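Bifunctional endomannanase/endoglucanase (Caldanaerobius polysaccharolyticus, PDB 3W0K) probably hydrolyses beta-linked polysaccharides such as mannan and cellulose, as a family 5 glycoside hydrolase with both endomannanase and endoglucanase activity. Local coordinates at residues Q199-L203 and Y222-W227; L203-A208 and G260-T265; L237-Y241 and L280-W286. All coordinates share one frame; numbering follows the deposited sequence.

Contact 1: residues Q199-L203 and Y222-W227; sequences QPMAL and YPDLLW
A202 sets its methyl over one face of the W227 indole. Its CB stands 3.5 Å from the centroid of the W227 five-membered ring and 12° off the ring normal, a CH-pi contact. W227 CG is anti to the backbone N (chi1 178°), which stretches the indole away from its strand and along the start of helix 201-204. The six-membered ring continues the packing: M201 CB lies 3.6 Å from W227 CH2, and P200 CB lies 3.7 Å from W227 CE3. Q199 is bent at chi2. Its OE1 meets the indole edge 3.2 Å from W227 CZ3, with amide and ring nearly coplanar, 17° apart. The same OE1 accepts M201 N at 3.1 Å from above the carbonyl plane. Both segments belong to the long connection between barrel strand 192-197 and helix 234-249 of the beta/alpha barrel. Strand 225-227 forms a hairpin with strand 230-232, and D224 and L225 make a G1 beta bulge opposite W232. L225 CD2 fits among P200 CG, A202 CB and L203 CB, 3.9 Å from L203 CB. L203 CD1 approaches the Y222 ring obliquely, 3.8 Å from Y222 CD1. The Y222 hydroxyl is hydrogen-bonded to D276 on helix 267-284.

Contact 2: residues L203-A208 and G260-T265; sequences LTHYQA and GCFNKT
T204 and F262 are joined through their backbones: F262 N donates to T204 O at 2.7 Å, nearly straight and in the carbonyl plane. The second direct hydrogen bond uses a side chain. T265 OG1 lies anti to its own carbonyl carbon (chi1 -61°), which puts the hydroxyl within reach of L203 O and a water. It donates to L203 O at 2.7 Å, also in the carbonyl plane. The water donates to Y206 O and to T265 OG1 and accepts from K264 N. A valine in place of T265 would probably leave L203 O without this donor and the water without one of its acceptors.

Van der Waals contacts surround these bonds. Two are apolar: L203 CD2 is 3.9 Å from C261 SG, and A208 CB packs on F262 CD2. In others an oxygen meets carbon. Y206 O lies at the F262 ring edge, 3.5 Å from F262 CD2. At the exposed side, Q207 crosses K264 at about a right angle, with Q207 OE1 3.3 Å from K264 CB.

The segments join the loops that follow barrel strands 192-197 and 254-259. H205 ND1 donates to T204 OG1, which also bonds Y198 O. The H205 side chain is about 4 Å from a bound Tris molecule, consistent with a pocket there. The bonds end on backbone oxygens of 203-208, which ties this turn to the 260-265 loop, while the buried G260 O has no partner in the model.

Contact 3: residues L237-Y241 and L280-W286; sequences LREYY and LYKEFEW
Y241 has CG anti to the carbonyl carbon, and this turns its ring toward helix 267-284, where it meets W286 and Y281. R238 runs extended from CG to NE, and E283, with CG anti to its backbone N, reaches out to meet it.

The three rings form an aromatic cluster. The edge of W286 points at one face of Y241 in a T-shaped pair, with planes at 87° and W286 CZ3 3.6 Å from Y241 CD1. The neighbouring Y240 covers the opposite face of Y241. Y281 turns its edge toward the Y241 ring in an offset edge-to-face pair. Its OH donates to Y241 OH at 2.8 Å, and Y241 OH is bonded in turn to R196 O. F284 CE2 adds a contact 4.0 Å from Y241 CB. The W286 indole N-H is held by Q248 of helix 234-249.

The salt bridge is end-on. R238 NH2 meets the syn lone pair of E283 OE1 at 2.8 Å. The carboxylate is twisted 39° from the guanidinium plane, and R238 NH1 reaches E283 OE2 at 3.0 Å from outside the carboxylate plane. L280 CD2 lies over the centre of one guanidinium face, 3.6 Å from R238 CZ. The other methyl, L280 CD1, is 3.6 Å from L237 CB.

Helices 234-249 and 267-284 are successive outer helices of the barrel, and these segments of them cross at -49°. A Schellman motif with E285 at positive phi ends helix 267-284 and leads into W286, just before strand 287-290.

The chemistry is divided by depth. The two-bond ion pair lies toward solvent, since E283 is exposed. The tyrosine hydroxyls are buried but paired in a chain to a backbone carbonyl, which would likely polarise Y241 OH.

Overall arrangement
All three contacts are mainly buried, yet each has a different place in the barrel. Contacts 1 and 2 share L203 and helix 201-204: the helix packs on strand 225-227 in contact 1, and its end and the following turn meet the loop after strand 254-259 in contact 2. Contact 1 is largely nonpolar, while contact 2 relies on one backbone bond, one from a threonine hydroxyl, and a bridging water. Contact 3 joins two outer helices and combines an aromatic core with a salt bridge on its solvent side. Contacts 1 and 3 touch directly, Q199 packing on L237 and Y240, and Y222 on L237. Contacts 2 and 3 do not touch; their nearest atoms are about 7 Å apart.

Contact 1: residues Q199-L203 and Y222-W227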
loop_
_atom_site.group_PDB
_atom_site.type_symbol
_atom_site.label_atom_id
_atom_site.label_comp_id
_atom_site.label_asym_id
_atom_site.label_seq_id
_atom_site.Cartn_x
_atom_site.Cartn_y
_atom_site.Cartn_z
ATOM N N GLN A 199 -2.268 -12.776 0.574
ATOM C CA GLN A 199 -2.464 -14.113 1.117
ATOM C C GLN A 199 -3.077 -15.058 0.090
ATOM O O GLN A 199 -4.005 -14.687 -0.625
ATOM C CB GLN A 199 -3.343 -14.068 2.367
ATOM C CG GLN A 199 -2.739 -13.282 3.530
ATOM C CD GLN A 199 -1.380 -13.810 3.987
ATOM O OE1 GLN A 199 -0.978 -14.928 3.654
ATOM N NE2 GLN A 199 -0.670 -12.999 4.759
ATOM N N PRO A 200 -2.566 -16.297 0.013
ATOM C CA PRO A 200 -1.468 -16.829 0.828
ATOM C C PRO A 200 -0.087 -16.374 0.362
ATOM O O PRO A 200 0.215 -16.397 -0.832
ATOM C CB PRO A 200 -1.636 -18.340 0.670
ATOM C CG PRO A 200 -2.135 -18.463 -0.737
ATOM C CD PRO A 200 -3.166 -17.362 -0.817
ATOM N N MET A 201 0.754 -15.974 1.315
ATOM C CA MET A 201 2.108 -15.519 1.003
ATOM C C MET A 201 2.923 -16.587 0.278
ATOM O O MET A 201 3.817 -16.268 -0.503
ATOM C CB MET A 201 2.835 -15.091 2.280
ATOM C CG MET A 201 2.313 -13.813 2.916
ATOM S SD MET A 201 2.724 -12.337 1.962
ATOM C CE MET A 201 4.387 -12.017 2.539
ATOM N N ALA A 202 2.604 -17.854 0.539
ATOM C CA ALA A 202 3.293 -18.978 -0.090
ATOM C C ALA A 202 3.142 -18.942 -1.608
ATOM O O ALA A 202 3.954 -19.515 -2.336
ATOM C CB ALA A 202 2.756 -20.291 0.452
ATOM N N LEU A 203 2.096 -18.267 -2.074
ATOM C CA LEU A 203 1.834 -18.144 -3.501
ATOM C C LEU A 203 2.315 -16.798 -4.040
ATOM O O LEU A 203 3.120 -16.747 -4.969
ATOM C CB LEU A 203 0.333 -18.325 -3.774
ATOM C CG LEU A 203 -0.190 -18.338 -5.216
ATOM C CD1 LEU A 203 -1.501 -19.097 -5.260
ATOM C CD2 LEU A 203 -0.378 -16.925 -5.753
ATOM N N TYR A 222 -2.753 -23.896 -7.053
ATOM C CA TYR A 222 -3.968 -23.280 -6.539
ATOM C C TYR A 222 -5.156 -23.723 -7.394
ATOM O O TYR A 222 -5.019 -23.881 -8.608
ATOM C CB TYR A 222 -3.800 -21.750 -6.586
ATOM C CG TYR A 222 -4.823 -20.983 -5.789
ATOM C CD1 TYR A 222 -4.704 -20.853 -4.404
ATOM C CD2 TYR A 222 -5.935 -20.420 -6.411
ATOM C CE1 TYR A 222 -5.672 -20.188 -3.659
ATOM C CE2 TYR A 222 -6.905 -19.756 -5.680
ATOM C CZ TYR A 222 -6.771 -19.646 -4.304
ATOM O OH TYR A 222 -7.750 -19.014 -3.579
ATOM N N PRO A 223 -6.344 -23.898 -6.785
ATOM C CA PRO A 223 -6.695 -23.720 -5.370
ATOM C C PRO A 223 -6.251 -24.842 -4.434
ATOM O O PRO A 223 -5.597 -25.800 -4.850
ATOM C CB PRO A 223 -8.215 -23.627 -5.419
ATOM C CG PRO A 223 -8.548 -24.613 -6.494
ATOM C CD PRO A 223 -7.541 -24.263 -7.566
ATOM N N ASP A 224 -6.616 -24.690 -3.163
ATOM C CA ASP A 224 -6.311 -25.650 -2.105
ATOM C C ASP A 224 -4.823 -25.800 -1.794
ATOM O O ASP A 224 -4.331 -26.908 -1.570
ATOM C CB ASP A 224 -6.940 -27.013 -2.420
ATOM C CG ASP A 224 -8.458 -26.951 -2.545
ATOM O OD1 ASP A 224 -9.070 -25.924 -2.175
ATOM O OD2 ASP A 224 -9.046 -27.944 -3.019
ATOM N N LEU A 225 -4.120 -24.672 -1.746
ATOM C CA LEU A 225 -2.692 -24.668 -1.448
ATOM C C LEU A 225 -2.482 -24.912 0.041
ATOM O O LEU A 225 -3.026 -24.190 0.877
ATOM C CB LEU A 225 -2.063 -23.327 -1.846
ATOM C CG LEU A 225 -0.593 -23.092 -1.482
ATOM C CD1 LEU A 225 0.293 -24.125 -2.156
ATOM C CD2 LEU A 225 -0.173 -21.692 -1.901
ATOM N N LEU A 226 -1.717 -25.951 0.364
ATOM C CA LEU A 226 -1.431 -26.279 1.753
ATOM C C LEU A 226 -0.249 -25.428 2.208
ATOM O O LEU A 226 0.834 -25.493 1.625
ATOM C CB LEU A 226 -1.118 -27.775 1.897
ATOM C CG LEU A 226 -1.049 -28.415 3.293
ATOM C CD1 LEU A 226 0.278 -28.123 3.967
ATOM C CD2 LEU A 226 -2.219 -27.953 4.153
ATOM N N TRP A 227 -0.477 -24.622 3.239
ATOM C CA TRP A 227 0.551 -23.742 3.782
ATOM C C TRP A 227 0.304 -23.539 5.272
ATOM O O TRP A 227 -0.788 -23.136 5.677
ATOM C CB TRP A 227 0.525 -22.397 3.047
ATOM C CG TRP A 227 1.507 -21.383 3.556
ATOM C CD1 TRP A 227 2.844 -21.568 3.779
ATOM C CD2 TRP A 227 1.230 -20.018 3.893
ATOM N NE1 TRP A 227 3.414 -20.401 4.233
ATOM C CE2 TRP A 227 2.446 -19.435 4.313
ATOM C CE3 TRP A 227 0.070 -19.231 3.881
ATOM C CZ2 TRP A 227 2.535 -18.099 4.719
ATOM C CZ3 TRP A 227 0.159 -17.903 4.286
ATOM C CH2 TRP A 227 1.384 -17.352 4.699
#

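Contact 2: residues L203-A208 and G260-T265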
loop_
_atom_site.group_PDB
_atom_site.type_symbol
_atom_site.label_atom_id
_atom_site.label_comp_id
_atom_site.label_asym_id
_atom_site.label_seq_id
_atom_site.Cartn_x
_atom_site.Cartn_y
_atom_site.Cartn_z
ATOM N N LEU A 203 2.096 -18.267 -2.074
ATOM C CA LEU A 203 1.834 -18.144 -3.501
ATOM C C LEU A 203 2.315 -16.798 -4.040
ATOM O O LEU A 203 3.120 -16.747 -4.969
ATOM C CB LEU A 203 0.333 -18.325 -3.774
ATOM C CG LEU A 203 -0.190 -18.338 -5.216
ATOM C CD1 LEU A 203 -1.501 -19.097 -5.260
ATOM C CD2 LEU A 203 -0.378 -16.925 -5.753
ATOM N N THR A 204 1.864 -15.713 -3.416
ATOM C CA THR A 204 2.208 -14.362 -3.860
ATOM C C THR A 204 3.665 -13.953 -3.699
ATOM O O THR A 204 4.176 -13.168 -4.490
ATOM C CB THR A 204 1.346 -13.305 -3.162
ATOM O OG1 THR A 204 1.699 -13.246 -1.775
ATOM C CG2 THR A 204 -0.133 -13.645 -3.298
ATOM N N HIS A 205 4.319 -14.452 -2.655
ATOM C CA HIS A 205 5.716 -14.112 -2.408
ATOM C C HIS A 205 6.660 -15.301 -2.545
ATOM O O HIS A 205 7.721 -15.342 -1.921
ATOM C CB HIS A 205 5.871 -13.445 -1.037
ATOM C CG HIS A 205 5.436 -12.011 -1.009
ATOM N ND1 HIS A 205 4.134 -11.620 -1.238
ATOM C CD2 HIS A 205 6.133 -10.874 -0.772
ATOM C CE1 HIS A 205 4.048 -10.305 -1.141
ATOM N NE2 HIS A 205 5.246 -9.828 -0.859
ATOM N N TYR A 206 6.269 -16.264 -3.376
ATOM C CA TYR A 206 7.084 -17.447 -3.626
ATOM C C TYR A 206 8.430 -17.008 -4.202
ATOM O O TYR A 206 8.488 -16.276 -5.193
ATOM C CB TYR A 206 6.366 -18.381 -4.603
ATOM C CG TYR A 206 7.189 -19.563 -5.070
ATOM C CD1 TYR A 206 7.611 -20.548 -4.174
ATOM C CD2 TYR A 206 7.521 -19.712 -6.416
ATOM C CE1 TYR A 206 8.343 -21.655 -4.612
ATOM C CE2 TYR A 206 8.248 -20.813 -6.865
ATOM C CZ TYR A 206 8.654 -21.779 -5.957
ATOM O OH TYR A 206 9.365 -22.870 -6.403
ATOM N N GLN A 207 9.502 -17.444 -3.546
ATOM C CA GLN A 207 10.874 -17.121 -3.933
ATOM C C GLN A 207 11.225 -15.637 -3.824
ATOM O O GLN A 207 12.120 -15.146 -4.514
ATOM C CB GLN A 207 11.201 -17.671 -5.327
ATOM C CG GLN A 207 11.227 -19.195 -5.378
ATOM C CD GLN A 207 11.656 -19.749 -6.724
ATOM O OE1 GLN A 207 11.486 -19.109 -7.762
ATOM N NE2 GLN A 207 12.209 -20.956 -6.713
ATOM N N ALA A 208 10.508 -14.931 -2.955
ATOM C CA ALA A 208 10.754 -13.514 -2.717
ATOM C C ALA A 208 11.806 -13.430 -1.613
ATOM O O ALA A 208 11.522 -13.725 -0.449
ATOM C CB ALA A 208 9.474 -12.815 -2.291
ATOM N N GLY A 260 -1.193 -8.360 -5.034
ATOM C CA GLY A 260 -0.493 -8.823 -6.214
ATOM C C GLY A 260 0.298 -10.086 -5.982
ATOM O O GLY A 260 0.320 -10.633 -4.876
ATOM N N CYS A 261 0.995 -10.511 -7.028
ATOM C CA CYS A 261 1.794 -11.723 -6.987
ATOM C C CYS A 261 3.161 -11.477 -7.610
ATOM O O CYS A 261 3.276 -10.785 -8.624
ATOM C CB CYS A 261 1.061 -12.819 -7.762
ATOM S SG CYS A 261 1.854 -14.430 -7.734
ATOM N N PHE A 262 4.195 -12.050 -6.995
ATOM C CA PHE A 262 5.567 -11.924 -7.478
ATOM C C PHE A 262 5.690 -12.688 -8.807
ATOM O O PHE A 262 4.778 -13.430 -9.184
ATOM C CB PHE A 262 6.529 -12.466 -6.419
ATOM C CG PHE A 262 7.971 -12.102 -6.644
ATOM C CD1 PHE A 262 8.338 -10.811 -7.010
ATOM C CD2 PHE A 262 8.970 -13.053 -6.458
ATOM C CE1 PHE A 262 9.678 -10.473 -7.185
ATOM C CE2 PHE A 262 10.313 -12.723 -6.631
ATOM C CZ PHE A 262 10.667 -11.430 -6.993
ATOM N N ASN A 263 6.816 -12.530 -9.497
ATOM C CA ASN A 263 6.993 -13.153 -10.809
ATOM C C ASN A 263 7.675 -14.516 -10.922
ATOM O O ASN A 263 8.131 -14.888 -12.006
ATOM C CB ASN A 263 7.652 -12.155 -11.768
ATOM C CG ASN A 263 9.112 -11.882 -11.428
ATOM O OD1 ASN A 263 9.605 -12.266 -10.366
ATOM N ND2 ASN A 263 9.811 -11.224 -12.343
ATOM N N LYS A 264 7.743 -15.261 -9.823
ATOM C CA LYS A 264 8.361 -16.588 -9.853
ATOM C C LYS A 264 7.302 -17.689 -9.856
ATOM O O LYS A 264 7.586 -18.844 -10.175
ATOM C CB LYS A 264 9.322 -16.761 -8.676
ATOM C CG LYS A 264 10.515 -15.822 -8.722
ATOM C CD LYS A 264 11.298 -15.981 -10.016
ATOM C CE LYS A 264 12.465 -15.010 -10.071
ATOM N NZ LYS A 264 13.247 -15.150 -11.330
ATOM N N THR A 265 6.075 -17.307 -9.519
ATOM C CA THR A 265 4.935 -18.216 -9.480
ATOM C C THR A 265 4.450 -18.449 -10.907
ATOM O O THR A 265 4.482 -17.533 -11.730
ATOM C CB THR A 265 3.795 -17.587 -8.652
ATOM O OG1 THR A 265 4.251 -17.377 -7.312
ATOM C CG2 THR A 265 2.557 -18.478 -8.640
HETATM O O HOH W 1 6.530 -15.492 -7.095
#

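Contact 3: residues L237-Y241 and L280-W286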
loop_
_atom_site.group_PDB
_atom_site.type_symbol
_atom_site.label_atom_id
_atom_site.label_comp_id
_atom_site.label_asym_id
_atom_site.label_seq_id
_atom_site.Cartn_x
_atom_site.Cartn_y
_atom_site.Cartn_z
ATOM N N LEU A 237 -9.968 -17.412 1.998
ATOM C CA LEU A 237 -9.788 -15.976 1.807
ATOM C C LEU A 237 -10.932 -15.217 2.475
ATOM O O LEU A 237 -10.727 -14.136 3.028
ATOM C CB LEU A 237 -9.700 -15.628 0.318
ATOM C CG LEU A 237 -8.362 -15.948 -0.349
ATOM C CD1 LEU A 237 -8.499 -15.900 -1.863
ATOM C CD2 LEU A 237 -7.301 -14.958 0.129
ATOM N N ARG A 238 -12.136 -15.791 2.439
ATOM C CA ARG A 238 -13.287 -15.162 3.079
ATOM C C ARG A 238 -13.064 -15.128 4.590
ATOM O O ARG A 238 -13.391 -14.143 5.250
ATOM C CB ARG A 238 -14.578 -15.923 2.760
ATOM C CG ARG A 238 -15.034 -15.810 1.314
ATOM C CD ARG A 238 -16.353 -16.550 1.105
ATOM N NE ARG A 238 -16.829 -16.461 -0.273
ATOM C CZ ARG A 238 -17.524 -15.442 -0.769
ATOM N NH1 ARG A 238 -17.834 -14.402 -0.007
ATOM N NH2 ARG A 238 -17.918 -15.466 -2.033
ATOM N N GLU A 239 -12.511 -16.214 5.131
ATOM C CA GLU A 239 -12.223 -16.294 6.562
ATOM C C GLU A 239 -11.194 -15.226 6.924
ATOM O O GLU A 239 -11.336 -14.529 7.928
ATOM C CB GLU A 239 -11.678 -17.673 6.931
ATOM C CG GLU A 239 -12.698 -18.798 6.844
ATOM C CD GLU A 239 -12.124 -20.139 7.267
ATOM O OE1 GLU A 239 -11.434 -20.192 8.311
ATOM O OE2 GLU A 239 -12.366 -21.141 6.558
ATOM N N TYR A 240 -10.186 -15.090 6.069
ATOM C CA TYR A 240 -9.115 -14.116 6.253
ATOM C C TYR A 240 -9.645 -12.682 6.238
ATOM O O TYR A 240 -9.180 -11.831 6.999
ATOM C CB TYR A 240 -8.060 -14.309 5.157
ATOM C CG TYR A 240 -7.047 -13.195 5.051
ATOM C CD1 TYR A 240 -6.068 -13.016 6.027
ATOM C CD2 TYR A 240 -7.073 -12.315 3.975
ATOM C CE1 TYR A 240 -5.140 -11.980 5.932
ATOM C CE2 TYR A 240 -6.154 -11.278 3.870
ATOM C CZ TYR A 240 -5.194 -11.115 4.848
ATOM O OH TYR A 240 -4.295 -10.082 4.730
ATOM N N TYR A 241 -10.624 -12.421 5.379
ATOM C CA TYR A 241 -11.201 -11.087 5.267
ATOM C C TYR A 241 -12.393 -10.815 6.180
ATOM O O TYR A 241 -12.832 -9.671 6.289
ATOM C CB TYR A 241 -11.580 -10.789 3.813
ATOM C CG TYR A 241 -10.394 -10.502 2.918
ATOM C CD1 TYR A 241 -9.485 -9.494 3.238
ATOM C CD2 TYR A 241 -10.179 -11.236 1.754
ATOM C CE1 TYR A 241 -8.388 -9.227 2.420
ATOM C CE2 TYR A 241 -9.087 -10.979 0.930
ATOM C CZ TYR A 241 -8.193 -9.974 1.272
ATOM O OH TYR A 241 -7.094 -9.744 0.478
ATOM N N LEU A 280 -13.732 -11.486 -4.986
ATOM C CA LEU A 280 -14.118 -11.160 -3.617
ATOM C C LEU A 280 -14.190 -9.645 -3.456
ATOM O O LEU A 280 -15.113 -9.129 -2.832
ATOM C CB LEU A 280 -13.123 -11.739 -2.611
ATOM C CG LEU A 280 -13.291 -13.218 -2.273
ATOM C CD1 LEU A 280 -12.213 -13.650 -1.303
ATOM C CD2 LEU A 280 -14.675 -13.447 -1.668
ATOM N N TYR A 281 -13.219 -8.931 -4.023
ATOM C CA TYR A 281 -13.211 -7.473 -3.925
ATOM C C TYR A 281 -14.443 -6.879 -4.608
ATOM O O TYR A 281 -15.026 -5.917 -4.111
ATOM C CB TYR A 281 -11.933 -6.885 -4.536
ATOM C CG TYR A 281 -10.653 -7.302 -3.842
ATOM C CD1 TYR A 281 -10.666 -7.837 -2.550
ATOM C CD2 TYR A 281 -9.427 -7.182 -4.490
ATOM C CE1 TYR A 281 -9.483 -8.245 -1.926
ATOM C CE2 TYR A 281 -8.244 -7.581 -3.879
ATOM C CZ TYR A 281 -8.278 -8.113 -2.601
ATOM O OH TYR A 281 -7.103 -8.524 -2.018
ATOM N N LYS A 282 -14.855 -7.477 -5.724
ATOM C CA LYS A 282 -16.032 -7.010 -6.450
ATOM C C LYS A 282 -17.284 -7.240 -5.606
ATOM O O LYS A 282 -18.132 -6.354 -5.481
ATOM C CB LYS A 282 -16.170 -7.741 -7.788
ATOM C CG LYS A 282 -17.284 -7.184 -8.663
ATOM C CD LYS A 282 -17.372 -7.906 -9.989
ATOM C CE LYS A 282 -18.398 -7.248 -10.897
ATOM N NZ LYS A 282 -18.493 -7.936 -12.212
ATOM N N GLU A 283 -17.373 -8.423 -5.005
ATOM C CA GLU A 283 -18.510 -8.779 -4.156
ATOM C C GLU A 283 -18.598 -7.862 -2.937
ATOM O O GLU A 283 -19.685 -7.413 -2.560
ATOM C CB GLU A 283 -18.386 -10.234 -3.695
ATOM C CG GLU A 283 -19.519 -10.696 -2.785
ATOM C CD GLU A 283 -19.328 -12.108 -2.271
ATOM O OE1 GLU A 283 -18.797 -12.954 -3.018
ATOM O OE2 GLU A 283 -19.717 -12.373 -1.115
ATOM N N PHE A 284 -17.443 -7.578 -2.338
ATOM C CA PHE A 284 -17.356 -6.722 -1.156
ATOM C C PHE A 284 -17.459 -5.244 -1.517
ATOM O O PHE A 284 -17.665 -4.400 -0.640
ATOM C CB PHE A 284 -16.019 -6.937 -0.433
ATOM C CG PHE A 284 -15.800 -8.334 0.089
ATOM C CD1 PHE A 284 -16.851 -9.243 0.202
ATOM C CD2 PHE A 284 -14.529 -8.734 0.486
ATOM C CE1 PHE A 284 -16.635 -10.524 0.704
ATOM C CE2 PHE A 284 -14.302 -10.011 0.989
ATOM C CZ PHE A 284 -15.359 -10.908 1.099
ATOM N N GLU A 285 -17.305 -4.944 -2.806
ATOM C CA GLU A 285 -17.333 -3.579 -3.326
ATOM C C GLU A 285 -16.137 -2.794 -2.781
ATOM O O GLU A 285 -16.264 -1.652 -2.336
ATOM C CB GLU A 285 -18.657 -2.878 -3.004
ATOM C CG GLU A 285 -19.853 -3.481 -3.733
ATOM C CD GLU A 285 -21.133 -2.677 -3.562
ATOM O OE1 GLU A 285 -21.069 -1.516 -3.103
ATOM O OE2 GLU A 285 -22.213 -3.210 -3.900
ATOM N N TRP A 286 -14.977 -3.442 -2.811
ATOM C CA TRP A 286 -13.736 -2.844 -2.340
ATOM C C TRP A 286 -12.864 -2.376 -3.490
ATOM O O TRP A 286 -12.744 -3.057 -4.514
ATOM C CB TRP A 286 -12.904 -3.860 -1.560
ATOM C CG TRP A 286 -13.417 -4.255 -0.216
ATOM C CD1 TRP A 286 -14.509 -3.763 0.437
ATOM C CD2 TRP A 286 -12.831 -5.230 0.652
ATOM N NE1 TRP A 286 -14.639 -4.373 1.664
ATOM C CE2 TRP A 286 -13.621 -5.279 1.819
ATOM C CE3 TRP A 286 -11.711 -6.069 0.555
ATOM C CZ2 TRP A 286 -13.327 -6.135 2.887
ATOM C CZ3 TRP A 286 -11.419 -6.922 1.615
ATOM C CH2 TRP A 286 -12.227 -6.946 2.767
#